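Local coordinates for thiamine pyrophosphokinase (Candida albicans, PDB 2G9Z), which catalyses the transfer of a pyrophosphate group from ATP to thiamine, making the cofactor thiamine diphosphate, at residues A[158-161]-A[162-165]; A[26-29]-A[30-33]; A[305-308]-A[309-313]. All blocks are in the same frame, centred on the assembly; numbering follows the deposited sequence.

Interaction 1: residues A[158-161]-A[162-165]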
loop_
_atom_site.group_PDB
_atom_site.type_symbol
_atom_site.label_atom_id
_atom_site.label_comp_id
_atom_site.label_asym_id
_atom_site.label_seq_id
_atom_site.Cartn_x
_atom_site.Cartn_y
_atom_site.Cartn_z
ATOM N N LYS A 158 -15.688 11.016 -3.665
ATOM C CA LYS A 158 -16.493 12.077 -4.261
ATOM C C LYS A 158 -16.358 12.034 -5.776
ATOM O O LYS A 158 -17.331 12.265 -6.495
ATOM C CB LYS A 158 -16.059 13.444 -3.724
ATOM C CG LYS A 158 -16.389 13.632 -2.245
ATOM C CD LYS A 158 -15.639 14.806 -1.639
ATOM C CE LYS A 158 -15.962 14.941 -0.158
ATOM N NZ LYS A 158 -15.218 16.041 0.506
ATOM N N SER A 159 -15.156 11.725 -6.262
ATOM C CA SER A 159 -14.918 11.641 -7.703
ATOM C C SER A 159 -15.643 10.450 -8.323
ATOM O O SER A 159 -16.210 10.557 -9.414
ATOM C CB SER A 159 -13.413 11.536 -8.002
ATOM O OG SER A 159 -12.745 12.744 -7.688
ATOM N N ILE A 160 -15.603 9.308 -7.639
ATOM C CA ILE A 160 -16.278 8.115 -8.134
ATOM C C ILE A 160 -17.774 8.404 -8.253
ATOM O O ILE A 160 -18.409 8.059 -9.248
ATOM C CB ILE A 160 -16.066 6.906 -7.184
ATOM C CG1 ILE A 160 -14.608 6.440 -7.245
ATOM C CG2 ILE A 160 -17.013 5.767 -7.566
ATOM C CD1 ILE A 160 -14.177 5.911 -8.612
ATOM N N HIS A 161 -18.333 9.038 -7.231
ATOM C CA HIS A 161 -19.751 9.386 -7.237
ATOM C C HIS A 161 -20.057 10.295 -8.419
ATOM O O HIS A 161 -21.091 10.155 -9.075
ATOM C CB HIS A 161 -20.124 10.080 -5.929
ATOM C CG HIS A 161 -20.421 9.132 -4.811
ATOM N ND1 HIS A 161 -20.341 9.495 -3.485
ATOM C CD2 HIS A 161 -20.811 7.835 -4.825
ATOM C CE1 HIS A 161 -20.666 8.462 -2.729
ATOM N NE2 HIS A 161 -20.957 7.443 -3.517
ATOM N N CYS A 162 -19.156 11.234 -8.682
ATOM C CA CYS A 162 -19.325 12.146 -9.801
ATOM C C CYS A 162 -19.335 11.344 -11.102
ATOM O O CYS A 162 -20.121 11.621 -12.009
ATOM C CB CYS A 162 -18.187 13.167 -9.828
ATOM S SG CYS A 162 -18.074 14.114 -11.358
ATOM N N ILE A 163 -18.456 10.350 -11.186
ATOM C CA ILE A 163 -18.363 9.506 -12.374
ATOM C C ILE A 163 -19.642 8.698 -12.562
ATOM O O ILE A 163 -20.180 8.606 -13.669
ATOM C CB ILE A 163 -17.156 8.538 -12.270
ATOM C CG1 ILE A 163 -15.855 9.325 -12.450
ATOM C CG2 ILE A 163 -17.277 7.418 -13.312
ATOM C CD1 ILE A 163 -14.598 8.565 -12.077
ATOM N N GLN A 164 -20.122 8.106 -11.475
ATOM C CA GLN A 164 -21.338 7.312 -11.527
ATOM C C GLN A 164 -22.533 8.186 -11.880
ATOM O O GLN A 164 -23.377 7.800 -12.694
ATOM C CB GLN A 164 -21.570 6.619 -10.185
ATOM C CG GLN A 164 -20.619 5.462 -9.936
ATOM C CD GLN A 164 -20.895 4.754 -8.632
ATOM O OE1 GLN A 164 -20.666 5.303 -7.554
ATOM N NE2 GLN A 164 -21.405 3.532 -8.721
ATOM N N LEU A 165 -22.594 9.368 -11.275
ATOM C CA LEU A 165 -23.683 10.297 -11.539
ATOM C C LEU A 165 -23.629 10.822 -12.969
ATOM O O LEU A 165 -24.668 11.027 -13.597
ATOM C CB LEU A 165 -23.643 11.456 -10.538
ATOM C CG LEU A 165 -24.088 11.059 -9.127
ATOM C CD1 LEU A 165 -23.867 12.208 -8.160
ATOM C CD2 LEU A 165 -25.563 10.665 -9.158
#

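Interaction 2: residues A[26-29]-A[30-33]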
loop_
_atom_site.group_PDB
_atom_site.type_symbol
_atom_site.label_atom_id
_atom_site.label_comp_id
_atom_site.label_asym_id
_atom_site.label_seq_id
_atom_site.Cartn_x
_atom_site.Cartn_y
_atom_site.Cartn_z
ATOM N N GLU A 26 5.976 -25.212 -9.084
ATOM C CA GLU A 26 6.940 -24.389 -9.792
ATOM C C GLU A 26 6.808 -24.733 -11.270
ATOM O O GLU A 26 7.063 -25.865 -11.683
ATOM C CB GLU A 26 8.355 -24.663 -9.280
ATOM C CG GLU A 26 8.653 -23.964 -7.961
ATOM C CD GLU A 26 9.966 -24.395 -7.340
ATOM O OE1 GLU A 26 10.885 -24.765 -8.097
ATOM O OE2 GLU A 26 10.085 -24.346 -6.094
ATOM N N GLN A 27 6.386 -23.749 -12.058
ATOM C CA GLN A 27 6.187 -23.933 -13.487
ATOM C C GLN A 27 7.375 -23.431 -14.284
ATOM O O GLN A 27 8.272 -22.794 -13.738
ATOM C CB GLN A 27 4.942 -23.161 -13.930
ATOM C CG GLN A 27 3.694 -23.542 -13.179
ATOM C CD GLN A 27 3.105 -24.843 -13.673
ATOM O OE1 GLN A 27 3.824 -25.731 -14.127
ATOM N NE2 GLN A 27 1.791 -24.967 -13.576
ATOM N N PRO A 28 7.419 -23.753 -15.585
ATOM C CA PRO A 28 8.535 -23.270 -16.397
ATOM C C PRO A 28 8.258 -21.787 -16.626
ATOM O O PRO A 28 7.144 -21.322 -16.379
ATOM C CB PRO A 28 8.424 -24.105 -17.677
ATOM C CG PRO A 28 6.989 -24.449 -17.742
ATOM C CD PRO A 28 6.646 -24.767 -16.316
ATOM N N ASP A 29 9.259 -21.049 -17.085
ATOM C CA ASP A 29 9.097 -19.619 -17.312
ATOM C C ASP A 29 8.057 -19.260 -18.357
ATOM O O ASP A 29 7.553 -18.139 -18.381
ATOM C CB ASP A 29 10.430 -18.988 -17.703
ATOM C CG ASP A 29 11.408 -18.960 -16.559
ATOM O OD1 ASP A 29 10.949 -18.911 -15.398
ATOM O OD2 ASP A 29 12.628 -18.972 -16.823
ATOM N N SER A 30 7.744 -20.202 -19.234
ATOM C CA SER A 30 6.758 -19.935 -20.261
ATOM C C SER A 30 5.781 -21.085 -20.379
ATOM O O SER A 30 6.164 -22.247 -20.322
ATOM C CB SER A 30 7.448 -19.670 -21.599
ATOM O OG SER A 30 8.166 -18.448 -21.554
ATOM N N LEU A 31 4.510 -20.739 -20.522
ATOM C CA LEU A 31 3.446 -21.715 -20.649
ATOM C C LEU A 31 2.365 -21.122 -21.519
ATOM O O LEU A 31 2.305 -19.907 -21.713
ATOM C CB LEU A 31 2.824 -22.024 -19.283
ATOM C CG LEU A 31 3.589 -22.826 -18.234
ATOM C CD1 LEU A 31 2.801 -22.807 -16.928
ATOM C CD2 LEU A 31 3.785 -24.258 -18.720
ATOM N N ILE A 32 1.520 -21.988 -22.059
ATOM C CA ILE A 32 0.392 -21.532 -22.845
ATOM C C ILE A 32 -0.819 -22.073 -22.107
ATOM O O ILE A 32 -0.941 -23.279 -21.888
ATOM C CB ILE A 32 0.413 -22.067 -24.297
ATOM C CG1 ILE A 32 1.193 -21.103 -25.202
ATOM C CG2 ILE A 32 -1.012 -22.164 -24.836
ATOM C CD1 ILE A 32 2.597 -20.833 -24.756
ATOM N N ILE A 33 -1.692 -21.168 -21.686
ATOM C CA ILE A 33 -2.894 -21.554 -20.970
ATOM C C ILE A 33 -4.076 -21.293 -21.886
ATOM O O ILE A 33 -4.229 -20.193 -22.417
ATOM C CB ILE A 33 -3.065 -20.719 -19.677
ATOM C CG1 ILE A 33 -1.814 -20.850 -18.802
ATOM C CG2 ILE A 33 -4.300 -21.186 -18.907
ATOM C CD1 ILE A 33 -1.546 -22.259 -18.299
#

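Interaction 3: residues A[305-308]-A[309-313]. With VNP (3-[(4-amino-2-methylpyrimidin-5-yl)methyl]-5-(2-{[hydroxy(phosphonoamino)phosphoryl]oxy}ethyl)-4-methyl-1,3-thiazol-3-I um), chain N.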
loop_
_atom_site.group_PDB
_atom_site.type_symbol
_atom_site.label_atom_id
_atom_site.label_comp_id
_atom_site.label_asym_id
_atom_site.label_seq_id
_atom_site.Cartn_x
_atom_site.Cartn_y
_atom_site.Cartn_z
ATOM N N THR A 305 -5.096 -18.358 1.405
ATOM C CA THR A 305 -4.364 -17.124 1.646
ATOM C C THR A 305 -5.125 -16.131 2.524
ATOM O O THR A 305 -6.350 -16.012 2.443
ATOM C CB THR A 305 -4.006 -16.433 0.315
ATOM O OG1 THR A 305 -3.169 -15.299 0.580
ATOM C CG2 THR A 305 -5.272 -15.978 -0.419
ATOM N N GLU A 306 -4.388 -15.425 3.373
ATOM C CA GLU A 306 -4.988 -14.427 4.247
ATOM C C GLU A 306 -3.899 -13.628 4.947
ATOM O O GLU A 306 -2.762 -14.085 5.065
ATOM C CB GLU A 306 -5.896 -15.100 5.290
ATOM C CG GLU A 306 -5.170 -15.903 6.366
ATOM C CD GLU A 306 -6.133 -16.619 7.307
ATOM O OE1 GLU A 306 -7.129 -15.998 7.737
ATOM O OE2 GLU A 306 -5.893 -17.800 7.624
ATOM N N MET A 307 -4.235 -12.418 5.378
ATOM C CA MET A 307 -3.272 -11.602 6.094
ATOM C C MET A 307 -3.096 -12.323 7.427
ATOM O O MET A 307 -4.044 -12.933 7.929
ATOM C CB MET A 307 -3.812 -10.179 6.284
ATOM C CG MET A 307 -3.920 -9.404 4.979
ATOM S SD MET A 307 -2.343 -9.277 4.072
ATOM C CE MET A 307 -1.630 -7.778 4.826
ATOM N N LEU A 308 -1.889 -12.266 7.983
ATOM C CA LEU A 308 -1.572 -12.966 9.229
ATOM C C LEU A 308 -1.320 -14.424 8.866
ATOM O O LEU A 308 -1.258 -15.293 9.730
ATOM C CB LEU A 308 -2.727 -12.891 10.235
ATOM C CG LEU A 308 -2.853 -11.665 11.136
ATOM C CD1 LEU A 308 -1.847 -11.742 12.277
ATOM C CD2 LEU A 308 -2.660 -10.421 10.299
ATOM N N GLY A 309 -1.188 -14.679 7.571
ATOM C CA GLY A 309 -0.935 -16.027 7.096
ATOM C C GLY A 309 -0.066 -15.950 5.858
ATOM O O GLY A 309 0.782 -15.064 5.750
ATOM N N GLN A 310 -0.271 -16.868 4.918
ATOM C CA GLN A 310 0.510 -16.861 3.686
ATOM C C GLN A 310 -0.124 -15.964 2.633
ATOM O O GLN A 310 -1.345 -15.941 2.459
ATOM C CB GLN A 310 0.681 -18.288 3.131
ATOM C CG GLN A 310 -0.465 -19.243 3.438
ATOM C CD GLN A 310 -0.235 -20.644 2.873
ATOM O OE1 GLN A 310 0.865 -21.192 2.958
ATOM N NE2 GLN A 310 -1.280 -21.227 2.309
ATOM N N VAL A 311 0.725 -15.208 1.951
ATOM C CA VAL A 311 0.303 -14.309 0.891
ATOM C C VAL A 311 1.268 -14.500 -0.265
ATOM O O VAL A 311 2.481 -14.460 -0.087
ATOM C CB VAL A 311 0.349 -12.823 1.334
ATOM C CG1 VAL A 311 0.155 -11.911 0.113
ATOM C CG2 VAL A 311 -0.736 -12.550 2.361
ATOM N N SER A 312 0.730 -14.733 -1.452
ATOM C CA SER A 312 1.580 -14.914 -2.609
ATOM C C SER A 312 2.079 -13.564 -3.115
ATOM O O SER A 312 1.305 -12.767 -3.653
ATOM C CB SER A 312 0.814 -15.635 -3.723
ATOM O OG SER A 312 1.607 -15.746 -4.894
ATOM N N SER A 313 3.365 -13.297 -2.908
ATOM C CA SER A 313 3.978 -12.065 -3.392
ATOM C C SER A 313 5.208 -12.518 -4.159
ATOM O O SER A 313 5.692 -13.633 -3.956
ATOM C CB SER A 313 4.359 -11.118 -2.244
ATOM O OG SER A 313 5.301 -11.694 -1.365
HETATM O O2G VNP N . 12.456 -11.303 -6.656
HETATM P PG VNP N . 11.815 -9.916 -6.159
HETATM O O3G VNP N . 10.509 -9.674 -6.815
HETATM O O1G VNP N . 12.890 -8.777 -6.531
HETATM N N3B VNP N . 11.682 -9.965 -4.540
HETATM P PB VNP N . 12.857 -10.808 -3.801
HETATM O O2B VNP N . 12.756 -10.574 -2.343
HETATM O O1B VNP N . 14.138 -10.480 -4.461
HETATM O O1 VNP N . 12.503 -12.346 -4.125
HETATM C C7 VNP N . 11.288 -12.993 -3.726
HETATM C C12 VNP N . 11.624 -14.477 -3.567
HETATM C C11 VNP N . 10.457 -15.428 -3.280
HETATM C C10 VNP N . 9.563 -15.787 -4.470
HETATM C CM4 VNP N . 10.082 -15.844 -5.908
HETATM S S1 VNP N . 9.197 -14.901 -2.073
HETATM C C9 VNP N . 7.930 -15.796 -2.882
HETATM N N5 VNP N . 8.287 -16.025 -4.148
HETATM C C7A VNP N . 7.320 -16.432 -5.179
HETATM C C5A VNP N . 6.118 -17.205 -4.627
HETATM C C6A VNP N . 4.870 -16.626 -4.826
HETATM N N1A VNP N . 3.764 -17.252 -4.470
HETATM C C2A VNP N . 3.812 -18.465 -3.903
HETATM C CM2 VNP N . 2.509 -19.180 -3.536
HETATM N N3A VNP N . 4.991 -19.061 -3.682
HETATM C C4A VNP N . 6.140 -18.462 -4.029
HETATM N N4A VNP N . 7.291 -19.089 -3.797
HETATM O O HOH W 1 -2.029 -14.722 -2.014
#

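Interaction 1: residues A[158-161]-A[162-165]
Lys158 O accepts the N-H of Cys162 at 3.0 Å, the first of four consecutive i to i+4 bonds in the middle of helix 155-170. The long side chain of Lys158 leaves this turn for the metal site: NZ binds the carbonyls of Gln148 and Ser150, and the side chain lies about 3 Å from a bound magnesium ion. Ser159 O takes the N-H of Ile163 at 2.9 Å, with CG1 of Ile163 lying 3.3 Å from the same oxygen, while Ser159 OG turns back to Asp155 O. Ile160 O receives the straightest of the four bonds, from Gln164 N (N-H...O 163°). Ile160 CG2, anti to the backbone N, meets Gln164 OE1 at 3.7 Å, and Ile160 CD1 reaches CD1 of Ile163 in a looser apolar contact. At His161 the ring offers its CD2 edge to Gln164 OE1, also 3.7 Å away and near the ring plane; the planes of ring and amide are 6° apart. His161 O ends the series on Leu165 N at 2.8 Å. Ser159, Cys162 and Ile163 face the parallel strands 86-90 and 122-125, whereas His161, Gln164 and Leu165 pack against helix 185-195, largely round Trp190, setting the helix between sheet and neighbouring helix in the catalytic domain.

Interaction 2: residues A[26-29]-A[30-33]
The side-chain amide of Gln27 presents a face to CD1 of Leu31, which stands almost squarely over it, 3.9 Å from Gln27 CD, while NE2 is hydrogen-bonded to Asp299 OD2. Pro28 meets the same leucine through CG and CD of its ring. These residues form the bend of an irregular surface loop that follows strand 23-26, the partner of strand 298-301 in a two-stranded antiparallel sheet. No clear hydrogen bond links 26-29 to 30-33; the side-chain contact between the segments is apolar, and their polar groups find partners outside them, on strand 298-301 and in neighbouring loops. The leucine fork is what spans the bend: CG sits beside the backbone N (chi1 -71°), and the second torsion (172°) sends CD1 to Gln27 and CD2 to Pro28, CD1 also reaching Gln27 CB at 3.7 Å. Both Gln27 and Pro28 are crossed by the leucine at about a right angle. Gln27 is bent at its second torsion (-78°), which turns the amide's face to that methyl. Around the bend, Asp29 OD1 forms a salt bridge with Lys297, and Arg263 bridges the two segments, NH1 on Asp29 O and NH2 on Ser30 OG. Glu26, just ahead of the bend, reaches Tyr152 OH of the second subunit, a residue of the ligand pocket there. The tightest point is on the proline side, where CG of Pro28 and CD2 of Leu31 stand 3.4 Å apart, closer than usual van der Waals contact.

Interaction 3: residues A[305-308]-A[309-313]
A type II beta turn from Glu306 to Gly309 leads into the serine-rich wall of the thiamine pocket, and Thr305 and Gln310 join the two arms of the hairpin-like bend. Gln310 O is gripped twice: by Thr305 OG1 at 2.7 Å, in the carbonyl plane and on a lone pair, and by Glu306 N at 3.2 Å, tilted 23° from that plane. Thr305 OG1 can reach it because this hydroxyl lies anti to the backbone N (chi1 -174°). A water then donates to OG1 and accepts from Ser312 N at 2.8 Å, carrying the link onward to the ligand-binding residue. At the turn itself the Gly309 N to Glu306 O bond is weak, 3.0 Å with an N-H...O angle of only 120°, and Leu308 takes the positive phi of the third position. Val311 CG2 packs against the turn, 3.7 Å from Glu306 O and 4.0 Å from Met307 SD, whose chain curls back to meet it. Beyond it, Ser312 OG donates to N1A of the ligand's pyrimidine at 2.7 Å and is itself bonded to Asn315 ND2, which helps to position it; Ser313 O lies 3.2 Å from C6A. The bend connects the edge strand 303-305, beside strand 289-294, to the weak strand 312-313 next to strand 277-281. Asn225 of the second subunit bonds to Leu308 N and Gly309 O, and Gln222 of that subunit to Ser313 OG; both lie on its helix 217-233, which thus packs against the bend between strands 303-305 and 312-313.

Along the chain interaction 2 comes first, then interaction 1, then interaction 3. Interactions 2 and 3 lie 23 Å apart between centres, whereas interaction 1, on helix 155-170 of the catalytic domain, is 41 Å from interaction 2 and 33 Å from interaction 3, across the centre of the chain. None touches another. Interaction 3 belongs to the vitamin B1 binding domain, and interaction 2 leaves a strand paired with 298-301 in the same part of the fold. The halves meet across the dimer: the ligand bonded by Ser312 is also bonded by Asp155, Gln151 and Arg216 of the second subunit, so each ligand site is built from both subunits, consistent with a shared active site.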